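Local coordinates for protein sorbitol dehydrogenase (Gluconobacter oxydans, PDB 5ITG) that probably oxidises D-sorbitol to L-sorbose, using a nicotinamide dinucleotide cofactor of the NADP type bound by a Rossmann-type domain, at residues 16-21 against 44-49; 22-27 against 54-59. All blocks are in the same frame, centred on the assembly; numbering follows the deposited sequence.

In the fold
Interaction 2 (22-27 with 54-59) pairs the two parallel strands of a beta-alpha-beta unit of the Rossmann domain, made of strand 26-31, helices 35-39 and 41-46, and strand 56-61. It is largely buried and joins the opening parts of those strands through the backbone. Interaction 1 (16-21 with 44-49) is only partly buried and sets the loop between strands 14-15 and 26-31 against residues 44-49, at helix 41-46, relying on side chains: a tyrosine, a carboxylate and a leucine. The segments alternate along the chain, and the contact centres are about 10 Å apart. Leu49 CG lies 3.6 Å from Ile24 CG2, and the Tyr19 ring packs against that same methyl group, so Ile24 is shared by the two contacts.

Interaction 1 (16-21 against 44-49); sequences APPYDI and YVEQIL
Tyr19 reaches across to Glu46 and Leu49. From CB, chi1 (53°) puts CG between the backbone N and the carbonyl carbon, and the ring then stands with Leu49 CB over one face, off-centre. At CD2 the ring is 3.7 Å from Leu49 CB. Next along that side, CE2 comes to 3.3 Å from Glu46 OE1, while CZ on the ring axis meets Leu49 CD2 at 3.4 Å. This methyl makes a CH-pi contact, 3.9 Å from the ring centroid and 29° off the normal. At the tip, Tyr19 OH donates a hydrogen bond to Glu46 OE1, modelled at a very short 2.4 Å, a length that should not be pressed. OE1 sits at the ring edge in its plane, yet the carboxylate is turned 88° to the ring.

The loop geometry behind this is an inverse gamma turn centred on Pro18, closed by a weak bond from Tyr19 N to Pro17 O. It brings Pro17 CB over the ring face opposite Leu49, and the same CB lies 3.7 Å from Glu46 OE2. Glu46 itself bends at chi2 to bring its carboxylate round to the loop.

A phenylalanine in place of Tyr19 removes the hydroxyl that donates to Glu46 OE1, and would probably leave the carboxylate less firmly held on the loop side. The other oxygen, OE2, has a separate hold, accepting a hydrogen bond from Gly99 N on strand 93-106, and the Glu46 side chain also touches Arg96 and Ala100 of that strand.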
# COMPACT_ATOMS: atom_id res chain seq x y z
N ALA A 16 3.77 -24.72 -9.74
CA ALA A 16 2.35 -24.94 -9.48
C ALA A 16 2.10 -24.84 -7.98
O ALA A 16 3.04 -24.83 -7.19
CB ALA A 16 1.94 -26.31 -10.00
N PRO A 17 0.83 -24.76 -7.58
CA PRO A 17 0.53 -24.67 -6.15
C PRO A 17 1.23 -25.79 -5.40
O PRO A 17 1.13 -26.95 -5.79
CB PRO A 17 -0.99 -24.80 -6.11
CG PRO A 17 -1.40 -24.12 -7.39
CD PRO A 17 -0.41 -24.67 -8.38
N PRO A 18 1.96 -25.47 -4.33
CA PRO A 18 2.68 -26.47 -3.54
C PRO A 18 1.80 -27.22 -2.53
O PRO A 18 2.15 -27.33 -1.36
CB PRO A 18 3.75 -25.64 -2.84
CG PRO A 18 3.01 -24.37 -2.55
CD PRO A 18 2.28 -24.10 -3.86
N TYR A 19 0.66 -27.72 -3.00
CA TYR A 19 -0.27 -28.45 -2.15
C TYR A 19 -1.37 -29.06 -3.01
O TYR A 19 -1.54 -28.68 -4.17
CB TYR A 19 -0.88 -27.50 -1.12
CG TYR A 19 -1.49 -26.26 -1.73
CD1 TYR A 19 -2.73 -26.32 -2.37
CD2 TYR A 19 -0.81 -25.05 -1.71
CE1 TYR A 19 -3.28 -25.19 -2.98
CE2 TYR A 19 -1.35 -23.92 -2.32
CZ TYR A 19 -2.58 -24.00 -2.94
OH TYR A 19 -3.11 -22.88 -3.54
N ASP A 20 -2.12 -30.01 -2.45
CA ASP A 20 -3.20 -30.64 -3.20
C ASP A 20 -4.34 -29.63 -3.26
O ASP A 20 -4.98 -29.35 -2.25
CB ASP A 20 -3.67 -31.91 -2.49
CG ASP A 20 -4.54 -32.78 -3.38
OD1 ASP A 20 -5.34 -32.22 -4.16
OD2 ASP A 20 -4.44 -34.02 -3.27
N ILE A 21 -4.60 -29.09 -4.45
CA ILE A 21 -5.65 -28.10 -4.63
C ILE A 21 -7.03 -28.63 -4.24
O ILE A 21 -7.93 -27.86 -3.90
CB ILE A 21 -5.69 -27.59 -6.09
CG1 ILE A 21 -6.74 -26.48 -6.23
CG2 ILE A 21 -6.00 -28.75 -7.04
CD1 ILE A 21 -6.97 -26.03 -7.66
N TYR A 44 0.89 -14.89 0.46
CA TYR A 44 1.30 -15.44 1.75
C TYR A 44 0.49 -16.68 2.13
O TYR A 44 1.04 -17.67 2.63
CB TYR A 44 1.19 -14.38 2.86
CG TYR A 44 2.28 -13.34 2.81
CD1 TYR A 44 3.56 -13.61 3.30
CD2 TYR A 44 2.04 -12.07 2.27
CE1 TYR A 44 4.58 -12.66 3.25
CE2 TYR A 44 3.05 -11.11 2.21
CZ TYR A 44 4.32 -11.40 2.70
OH TYR A 44 5.31 -10.45 2.63
N VAL A 45 -0.82 -16.63 1.89
CA VAL A 45 -1.67 -17.76 2.20
C VAL A 45 -1.25 -18.99 1.40
O VAL A 45 -1.23 -20.11 1.91
CB VAL A 45 -3.15 -17.43 1.93
CG1 VAL A 45 -4.01 -18.69 2.02
CG2 VAL A 45 -3.64 -16.40 2.95
N GLU A 46 -0.89 -18.76 0.14
CA GLU A 46 -0.46 -19.83 -0.76
C GLU A 46 0.69 -20.63 -0.15
O GLU A 46 0.82 -21.83 -0.40
CB GLU A 46 -0.01 -19.23 -2.10
CG GLU A 46 0.43 -20.25 -3.13
CD GLU A 46 -0.73 -20.83 -3.91
OE1 GLU A 46 -1.86 -20.83 -3.37
OE2 GLU A 46 -0.52 -21.28 -5.05
N GLN A 47 1.51 -19.96 0.65
CA GLN A 47 2.67 -20.60 1.27
C GLN A 47 2.43 -21.32 2.60
O GLN A 47 3.34 -21.94 3.13
CB GLN A 47 3.78 -19.56 1.45
CG GLN A 47 4.21 -18.91 0.15
CD GLN A 47 5.09 -17.70 0.39
OE1 GLN A 47 6.22 -17.82 0.88
NE2 GLN A 47 4.58 -16.51 0.04
N ILE A 48 1.22 -21.23 3.14
CA ILE A 48 0.92 -21.92 4.39
C ILE A 48 -0.22 -22.92 4.21
O ILE A 48 -0.61 -23.61 5.15
CB ILE A 48 0.55 -20.92 5.52
CG1 ILE A 48 -0.56 -19.97 5.06
CG2 ILE A 48 1.79 -20.13 5.94
CD1 ILE A 48 -1.93 -20.61 4.95
N LEU A 49 -0.75 -23.00 2.99
CA LEU A 49 -1.85 -23.90 2.68
C LEU A 49 -1.42 -25.37 2.77
O LEU A 49 -2.24 -26.26 2.97
CB LEU A 49 -2.38 -23.59 1.28
CG LEU A 49 -3.89 -23.32 1.14
CD1 LEU A 49 -4.38 -22.45 2.28
CD2 LEU A 49 -4.15 -22.66 -0.20

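Interaction 2 (22-27 against 54-59); sequences DGIKPG and DWAIVG
Ala56 is held through both its backbone N and its O by the chain at Lys25 to Gly27. Its N donates to Lys25 O at 2.8 Å (159° at the hydrogen), and its O accepts from Gly27 N at 2.8 Å (172°). Two bonds from one residue to the neighbours before and after Pro26 are the signature of a parallel beta bridge, here pairing Pro26 with Ala56. Pro26 has no N-H to offer, but the pattern does not call for one. Its CA instead makes a C-H...O contact with Ala56 O at 3.4 Å.

Side chains close in around this pair. Pro26 CB meets Val58 CG2 at 3.6 Å, the two groups lying at a slant to each other. Ala56 CB rests 3.3 Å from Lys25 O. Ile24 CD1, extended anti to CA (chi2 177°), also comes to 4.1 Å from that Ala56 CB. Lys25 and Asp54 run side by side in the same direction, with Lys25 CB 3.4 Å from Asp54 OD1. Because Lys25 NZ stays 5.1 Å from that oxygen, any attraction between the charges acts at a distance and is not a salt bridge. Gly27 fits tightly: a beta carbon there would clash with Asp54 O and with Trp55 CE3.

Further out, Lys25 also bonds through its backbone to Pro53 in the loop before strand 56-61, and a bond between Ala56 and Ile28 carries the pairing on along the strand. Strand 26-31 has strand 125-128 as its other parallel neighbour, with Gly27 bonded to Arg124, while strand 56-61 lies next to strand 93-106 through Ile57. Helices 35-39 and 41-46 make the beta-alpha-beta crossover that links the two strands.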
# COMPACT_ATOMS: atom_id res chain seq x y z
N ASP A 22 -7.20 -29.95 -4.28
CA ASP A 22 -8.48 -30.56 -3.93
C ASP A 22 -8.67 -30.70 -2.43
O ASP A 22 -9.79 -30.90 -1.96
CB ASP A 22 -8.61 -31.94 -4.58
CG ASP A 22 -8.43 -31.90 -6.09
OD1 ASP A 22 -9.16 -31.12 -6.75
OD2 ASP A 22 -7.57 -32.64 -6.60
N GLY A 23 -7.59 -30.60 -1.67
CA GLY A 23 -7.68 -30.74 -0.23
C GLY A 23 -7.93 -29.48 0.58
O GLY A 23 -8.31 -29.57 1.74
N ILE A 24 -7.72 -28.32 -0.02
CA ILE A 24 -7.93 -27.08 0.71
C ILE A 24 -9.39 -26.66 0.82
O ILE A 24 -10.18 -26.89 -0.09
CB ILE A 24 -7.10 -25.91 0.09
CG1 ILE A 24 -7.58 -25.61 -1.33
CG2 ILE A 24 -5.63 -26.29 0.07
CD1 ILE A 24 -6.86 -24.43 -1.98
N LYS A 25 -9.74 -26.06 1.96
CA LYS A 25 -11.09 -25.59 2.23
C LYS A 25 -11.08 -24.12 2.64
O LYS A 25 -10.13 -23.65 3.28
CB LYS A 25 -11.72 -26.44 3.34
CG LYS A 25 -11.89 -27.91 2.97
CD LYS A 25 -12.39 -28.73 4.15
CE LYS A 25 -12.77 -30.15 3.73
NZ LYS A 25 -11.62 -30.92 3.16
N PRO A 26 -12.13 -23.36 2.29
CA PRO A 26 -12.28 -21.93 2.59
C PRO A 26 -12.22 -21.55 4.08
O PRO A 26 -12.89 -22.15 4.92
CB PRO A 26 -13.64 -21.59 1.98
CG PRO A 26 -13.77 -22.57 0.85
CD PRO A 26 -13.28 -23.84 1.49
N GLY A 27 -11.41 -20.54 4.38
CA GLY A 27 -11.28 -20.06 5.75
C GLY A 27 -11.29 -18.54 5.79
O GLY A 27 -11.40 -17.93 6.86
N ASP A 54 -7.10 -25.40 5.59
CA ASP A 54 -8.42 -24.83 5.80
C ASP A 54 -8.47 -23.31 5.70
O ASP A 54 -9.34 -22.67 6.28
CB ASP A 54 -8.98 -25.27 7.16
CG ASP A 54 -9.34 -26.75 7.18
OD1 ASP A 54 -10.11 -27.19 6.29
OD2 ASP A 54 -8.87 -27.47 8.08
N TRP A 55 -7.55 -22.75 4.93
CA TRP A 55 -7.51 -21.30 4.77
C TRP A 55 -7.63 -20.82 3.34
O TRP A 55 -7.05 -19.79 2.97
CB TRP A 55 -6.24 -20.75 5.42
CG TRP A 55 -6.22 -20.96 6.90
CD1 TRP A 55 -5.50 -21.89 7.60
CD2 TRP A 55 -6.97 -20.23 7.88
NE1 TRP A 55 -5.75 -21.77 8.94
CE2 TRP A 55 -6.65 -20.76 9.14
CE3 TRP A 55 -7.89 -19.16 7.80
CZ2 TRP A 55 -7.21 -20.27 10.33
CZ3 TRP A 55 -8.44 -18.67 8.98
CH2 TRP A 55 -8.10 -19.23 10.23
N ALA A 56 -8.37 -21.56 2.52
CA ALA A 56 -8.58 -21.17 1.13
C ALA A 56 -9.31 -19.85 1.17
O ALA A 56 -9.92 -19.51 2.19
CB ALA A 56 -9.41 -22.21 0.40
N ILE A 57 -9.28 -19.10 0.08
CA ILE A 57 -9.93 -17.80 0.03
C ILE A 57 -11.12 -17.75 -0.93
O ILE A 57 -11.02 -18.21 -2.06
CB ILE A 57 -8.94 -16.69 -0.39
CG1 ILE A 57 -7.74 -16.65 0.56
CG2 ILE A 57 -9.63 -15.34 -0.39
CD1 ILE A 57 -6.60 -15.75 0.06
N VAL A 58 -12.23 -17.18 -0.47
CA VAL A 58 -13.41 -17.01 -1.31
C VAL A 58 -13.44 -15.52 -1.63
O VAL A 58 -13.62 -14.70 -0.73
CB VAL A 58 -14.71 -17.38 -0.56
CG1 VAL A 58 -15.91 -17.12 -1.47
CG2 VAL A 58 -14.68 -18.83 -0.12
N GLY A 59 -13.25 -15.16 -2.89
CA GLY A 59 -13.24 -13.75 -3.25
C GLY A 59 -14.61 -13.19 -3.60
O GLY A 59 -15.45 -13.88 -4.18